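Local coordinates for protein mannitol dehydrogenase (Helicobacter pylori, PDB 3TWO) that probably interconverts cinnamyl alcohols and cinnamaldehydes with NADP(H) as cofactor, as a zinc-containing medium-chain alcohol dehydrogenase, at residues P62-A67 with F114-L119; G89-S94 with H104-C109. All blocks are in the same frame, centred on the assembly; numbering follows the deposited sequence.

Contact 1 (P62-A67 with F114-L119); sequences PGHEIA and FTYDCL. With ZN (zinc ion), chain G.
Y116 lays its ring across the P62-G63 backbone, and P62 CA sits over one face, 3.6 Å from the ring centroid and 16° off the normal, a CH-pi contact. P62 CB adds an apolar touch on Y116 CE1 at 3.9 Å, while the peptide nitrogen G63 N comes obliquely to Y116 CE2. Chi1 of 63° sets Y116 CG between its own backbone N and carbonyl carbon, close over P62 CA; at the far end of the ring the hydroxyl reaches H64. There Y116 OH stands above one face of the imidazole, toward the rim, 3.4 Å from H64 CE1. The two rings are 41° apart in plane, with centroids 5.1 Å apart, so they neither stack nor meet edge to face.

This is the catalytic zinc site of the medium-chain alcohol dehydrogenase fold: H64 NE2 binds the zinc ion at 2.1 Å, and C42 and C160 complete the protein ligands, with the nicotinamide cofactor bound close by. Y116 OH and G63 N each make a weak hydrogen bond to D45 OD1 on helix 43-49, so one carboxylate oxygen serves both segments.

T115 packs next to Y116. Its CB lies on H64 CB at 3.9 Å, and the methyl T115 CG2 meets I66 CD1 tip to tip at 4.0 Å. T115 CG2 is anti to the backbone N, and OG1, beside that N, hydrogen-bonds to G89 O.

Contact 2 (G89-S94 with H104-C109); sequences GCFVNS and HQEQFC. With ZN (zinc ion), chain H.
F91 pushes its ring against the 3-10 turn 106-108, in the lobe that medium-chain alcohol dehydrogenases build around a structural zinc. Two successive residues meet the far end of the ring from the same side: F91 CE1 touches E106 CB at 3.7 Å, and F91 CE2 touches Q107 CB at the same 3.7 Å. E106 C lies over that face. The phenyl and the E106 side chain cross at about a right angle, whereas the Q107 amide plane is turned only 16° from the ring.

S94 makes the second meeting point. Its OG comes 3.5 Å from E106 CB, and its CB packs on C109 CB at 3.8 Å. No hydrogen bond spans the two segments; their polar ends are answered elsewhere. S94 OG bonds to Y142 OH. The E106 chain bends at chi2 (93°), and its OE1 accepts from I296 N, at the start of helix 296-308, while Q107 NE2 reaches L292 O in a weak bond.

Backbone bonds from F108 N to Q105 O and from C109 N to E106 O hold the turn that delivers C109 to the metal, where C95, C98 and C101 complete a four-cysteine site. C109 SG, anti to its backbone N, binds this zinc ion at 2.3 Å.

In the fold
From the N terminus, the chain passes P62-A67 into strand 65-73, returns along strand 85-88 and reaches G89-S94. The loop around helix 99-102 follows, and H104-C109 closes it at contact 2; strand 113-114 then pairs with strand 91-93 and leads to F114-L119, which closes the longer loop of contact 1. Contact 2 is therefore nested within contact 1, all four segments belonging to the GroES-like domain. The two join directly: T115 N probably hydrogen-bonds to C90 O (3.0 Å), and H64 ND1 packs on C90 SG (3.3 Å). Contact 1 ties the catalytic-zinc histidine segment to the loop after strand 113-114; contact 2 ties strand 91-93 to the 3-10 turn leading to the structural zinc's last cysteine.

Contact 1 (P62-A67 with F114-L119)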
loop_
_atom_site.group_PDB
_atom_site.type_symbol
_atom_site.label_atom_id
_atom_site.label_comp_id
_atom_site.label_asym_id
_atom_site.label_seq_id
_atom_site.Cartn_x
_atom_site.Cartn_y
_atom_site.Cartn_z
ATOM N N PRO B 62 2.891 28.099 14.242
ATOM C CA PRO B 62 2.444 27.273 13.116
ATOM C C PRO B 62 1.791 28.114 12.011
ATOM O O PRO B 62 1.872 29.378 12.044
ATOM C CB PRO B 62 1.420 26.306 13.758
ATOM C CG PRO B 62 1.610 26.456 15.255
ATOM C CD PRO B 62 2.041 27.907 15.419
ATOM N N GLY B 63 1.128 27.418 11.070
ATOM C CA GLY B 63 0.490 28.058 9.944
ATOM C C GLY B 63 1.294 27.925 8.683
ATOM O O GLY B 63 2.425 28.412 8.598
ATOM N N HIS B 64 0.757 27.162 7.726
ATOM C CA HIS B 64 1.407 27.019 6.425
ATOM C C HIS B 64 0.371 27.110 5.327
ATOM O O HIS B 64 0.515 26.490 4.304
ATOM C CB HIS B 64 2.283 25.750 6.318
ATOM C CG HIS B 64 1.581 24.470 6.661
ATOM N ND1 HIS B 64 2.268 23.342 7.060
ATOM C CD2 HIS B 64 0.257 24.145 6.707
ATOM C CE1 HIS B 64 1.406 22.377 7.349
ATOM N NE2 HIS B 64 0.182 22.844 7.143
ATOM N N GLU B 65 -0.651 27.933 5.542
ATOM C CA GLU B 65 -1.588 28.328 4.500
ATOM C C GLU B 65 -1.592 29.846 4.449
ATOM O O GLU B 65 -2.316 30.520 5.206
ATOM C CB GLU B 65 -2.983 27.735 4.798
ATOM C CG GLU B 65 -2.926 26.204 4.750
ATOM C CD GLU B 65 -4.270 25.546 4.970
ATOM O OE1 GLU B 65 -5.154 26.197 5.536
ATOM O OE2 GLU B 65 -4.459 24.382 4.561
ATOM N N ILE B 66 -0.730 30.401 3.603
ATOM C CA ILE B 66 -0.441 31.803 3.716
ATOM C C ILE B 66 -0.838 32.542 2.428
ATOM O O ILE B 66 -0.459 32.126 1.316
ATOM C CB ILE B 66 1.073 32.018 4.013
ATOM C CG1 ILE B 66 1.451 31.499 5.430
ATOM C CG2 ILE B 66 1.466 33.499 3.825
ATOM C CD1 ILE B 66 2.926 31.108 5.511
ATOM N N ALA B 67 -1.615 33.612 2.563
ATOM C CA ALA B 67 -1.889 34.469 1.396
ATOM C C ALA B 67 -1.515 35.891 1.783
ATOM O O ALA B 67 -1.864 36.350 2.908
ATOM C CB ALA B 67 -3.354 34.383 0.960
ATOM N N PHE B 114 10.481 23.042 6.233
ATOM C CA PHE B 114 9.075 23.259 6.427
ATOM C C PHE B 114 8.875 24.616 7.101
ATOM O O PHE B 114 9.745 25.112 7.829
ATOM C CB PHE B 114 8.451 22.152 7.273
ATOM C CG PHE B 114 8.498 20.820 6.601
ATOM C CD1 PHE B 114 9.350 19.794 7.089
ATOM C CD2 PHE B 114 7.715 20.574 5.438
ATOM C CE1 PHE B 114 9.392 18.516 6.448
ATOM C CE2 PHE B 114 7.761 19.309 4.790
ATOM C CZ PHE B 114 8.599 18.278 5.301
ATOM N N THR B 115 7.708 25.193 6.856
ATOM C CA THR B 115 7.406 26.579 7.227
ATOM C C THR B 115 7.481 26.841 8.743
ATOM O O THR B 115 7.807 27.972 9.167
ATOM C CB THR B 115 6.026 26.962 6.594
ATOM O OG1 THR B 115 6.123 26.660 5.185
ATOM C CG2 THR B 115 5.667 28.476 6.787
ATOM N N TYR B 116 7.221 25.800 9.536
ATOM C CA TYR B 116 7.350 25.885 11.001
ATOM C C TYR B 116 7.722 24.535 11.616
ATOM O O TYR B 116 7.690 23.512 10.934
ATOM C CB TYR B 116 6.067 26.432 11.641
ATOM C CG TYR B 116 4.896 25.508 11.405
ATOM C CD1 TYR B 116 4.670 24.399 12.236
ATOM C CD2 TYR B 116 4.027 25.707 10.325
ATOM C CE1 TYR B 116 3.598 23.533 11.997
ATOM C CE2 TYR B 116 2.951 24.832 10.081
ATOM C CZ TYR B 116 2.746 23.767 10.915
ATOM O OH TYR B 116 1.670 22.934 10.681
ATOM N N ASP B 117 8.072 24.546 12.910
ATOM C CA ASP B 117 8.506 23.322 13.568
ATOM C C ASP B 117 9.645 22.649 12.754
ATOM O O ASP B 117 9.564 21.453 12.454
ATOM C CB ASP B 117 7.325 22.327 13.732
ATOM C CG ASP B 117 7.591 21.299 14.804
ATOM O OD1 ASP B 117 8.597 21.466 15.530
ATOM O OD2 ASP B 117 6.808 20.354 14.962
ATOM N N CYS B 118 10.673 23.405 12.389
ATOM C CA CYS B 118 11.720 22.851 11.534
ATOM C C CYS B 118 12.862 23.855 11.512
ATOM O O CYS B 118 12.632 25.055 11.332
ATOM C CB CYS B 118 11.175 22.605 10.108
ATOM S SG CYS B 118 12.328 21.785 8.893
ATOM N N LEU B 119 14.078 23.364 11.715
ATOM C CA LEU B 119 15.304 24.160 11.686
ATOM C C LEU B 119 15.597 24.526 10.227
ATOM O O LEU B 119 15.345 23.732 9.305
ATOM C CB LEU B 119 16.427 23.320 12.328
ATOM C CG LEU B 119 16.285 22.891 13.807
ATOM C CD1 LEU B 119 17.641 22.255 14.293
ATOM C CD2 LEU B 119 15.914 24.070 14.814
HETATM ZN ZN ZN G . -1.141 21.386 6.322
#

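Contact 2 (G89-S94 with H104-C109)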
loop_
_atom_site.group_PDB
_atom_site.type_symbol
_atom_site.label_atom_id
_atom_site.label_comp_id
_atom_site.label_asym_id
_atom_site.label_seq_id
_atom_site.Cartn_x
_atom_site.Cartn_y
_atom_site.Cartn_z
ATOM N N GLY B 89 3.104 27.959 1.104
ATOM C CA GLY B 89 2.613 26.690 1.603
ATOM C C GLY B 89 3.432 26.088 2.748
ATOM O O GLY B 89 3.983 26.797 3.615
ATOM N N CYS B 90 3.533 24.757 2.719
ATOM C CA CYS B 90 4.188 23.977 3.774
ATOM C C CYS B 90 5.711 24.000 3.840
ATOM O O CYS B 90 6.276 23.513 4.852
ATOM C CB CYS B 90 3.756 22.495 3.661
ATOM S SG CYS B 90 1.980 22.361 3.904
ATOM N N PHE B 91 6.386 24.470 2.778
ATOM C CA PHE B 91 7.851 24.586 2.868
ATOM C C PHE B 91 8.348 25.837 2.154
ATOM O O PHE B 91 7.673 26.330 1.249
ATOM C CB PHE B 91 8.586 23.328 2.371
ATOM C CG PHE B 91 8.140 22.903 1.001
ATOM C CD1 PHE B 91 8.734 23.436 -0.130
ATOM C CD2 PHE B 91 7.101 21.985 0.848
ATOM C CE1 PHE B 91 8.309 23.057 -1.410
ATOM C CE2 PHE B 91 6.694 21.585 -0.410
ATOM C CZ PHE B 91 7.301 22.140 -1.544
ATOM N N VAL B 92 9.509 26.337 2.577
ATOM C CA VAL B 92 10.029 27.611 2.119
ATOM C C VAL B 92 11.426 27.505 1.504
ATOM O O VAL B 92 12.032 28.525 1.104
ATOM C CB VAL B 92 10.123 28.634 3.281
ATOM C CG1 VAL B 92 8.781 28.930 3.812
ATOM C CG2 VAL B 92 11.054 28.085 4.444
ATOM N N ASN B 93 11.955 26.304 1.432
ATOM C CA ASN B 93 13.308 26.093 0.862
ATOM C C ASN B 93 13.605 24.603 0.724
ATOM O O ASN B 93 12.894 23.802 1.361
ATOM C CB ASN B 93 14.381 26.737 1.741
ATOM C CG ASN B 93 15.462 27.424 0.903
ATOM O OD1 ASN B 93 15.648 27.080 -0.255
ATOM N ND2 ASN B 93 16.094 28.474 1.456
ATOM N N SER B 94 14.594 24.248 -0.133
ATOM C CA SER B 94 15.096 22.880 -0.308
ATOM C C SER B 94 16.460 22.950 -0.986
ATOM O O SER B 94 16.914 24.038 -1.285
ATOM C CB SER B 94 14.118 21.993 -1.114
ATOM O OG SER B 94 13.955 22.451 -2.458
ATOM N N HIS B 104 10.615 18.317 -9.109
ATOM C CA HIS B 104 9.538 19.182 -8.614
ATOM C C HIS B 104 8.710 18.515 -7.494
ATOM O O HIS B 104 7.487 18.696 -7.411
ATOM C CB HIS B 104 8.576 19.511 -9.762
ATOM C CG HIS B 104 9.248 20.101 -10.931
ATOM N ND1 HIS B 104 9.799 21.368 -10.905
ATOM C CD2 HIS B 104 9.480 19.600 -12.172
ATOM C CE1 HIS B 104 10.336 21.623 -12.086
ATOM N NE2 HIS B 104 10.164 20.567 -12.861
ATOM N N GLN B 105 9.390 17.746 -6.649
ATOM C CA GLN B 105 8.783 17.210 -5.435
ATOM C C GLN B 105 9.685 17.620 -4.251
ATOM O O GLN B 105 10.195 16.751 -3.505
ATOM C CB GLN B 105 8.756 15.683 -5.507
ATOM C CG GLN B 105 8.081 15.100 -6.675
ATOM C CD GLN B 105 6.678 14.766 -6.314
ATOM O OE1 GLN B 105 5.815 15.653 -6.336
ATOM N NE2 GLN B 105 6.418 13.479 -5.934
ATOM N N GLU B 106 9.875 18.928 -4.088
ATOM C CA GLU B 106 10.772 19.461 -3.069
ATOM C C GLU B 106 10.355 19.001 -1.659
ATOM O O GLU B 106 11.193 18.969 -0.762
ATOM C CB GLU B 106 10.873 21.016 -3.151
ATOM C CG GLU B 106 11.189 21.540 -4.557
ATOM C CD GLU B 106 9.912 21.885 -5.373
ATOM O OE1 GLU B 106 8.783 21.394 -5.053
ATOM O OE2 GLU B 106 10.045 22.686 -6.324
ATOM N N GLN B 107 9.109 18.564 -1.492
ATOM C CA GLN B 107 8.629 18.131 -0.157
ATOM C C GLN B 107 9.326 16.891 0.332
ATOM O O GLN B 107 9.267 16.640 1.497
ATOM C CB GLN B 107 7.092 17.892 -0.077
ATOM C CG GLN B 107 6.570 16.602 -0.817
ATOM C CD GLN B 107 6.268 16.844 -2.281
ATOM O OE1 GLN B 107 6.866 17.725 -2.909
ATOM N NE2 GLN B 107 5.303 16.077 -2.836
ATOM N N PHE B 108 9.980 16.133 -0.550
ATOM C CA PHE B 108 10.742 14.965 -0.165
ATOM C C PHE B 108 12.245 15.233 -0.111
ATOM O O PHE B 108 13.002 14.327 0.181
ATOM C CB PHE B 108 10.460 13.759 -1.101
ATOM C CG PHE B 108 9.041 13.302 -1.073
ATOM C CD1 PHE B 108 8.219 13.483 -2.182
ATOM C CD2 PHE B 108 8.539 12.690 0.055
ATOM C CE1 PHE B 108 6.872 13.068 -2.161
ATOM C CE2 PHE B 108 7.169 12.265 0.111
ATOM C CZ PHE B 108 6.338 12.476 -1.012
ATOM N N CYS B 109 12.683 16.460 -0.406
ATOM C CA CYS B 109 14.082 16.800 -0.244
ATOM C C CYS B 109 14.512 16.546 1.215
ATOM O O CYS B 109 13.839 16.951 2.160
ATOM C CB CYS B 109 14.358 18.267 -0.586
ATOM S SG CYS B 109 16.111 18.744 -0.383
HETATM ZN ZN ZN H . 16.818 18.613 -2.612
#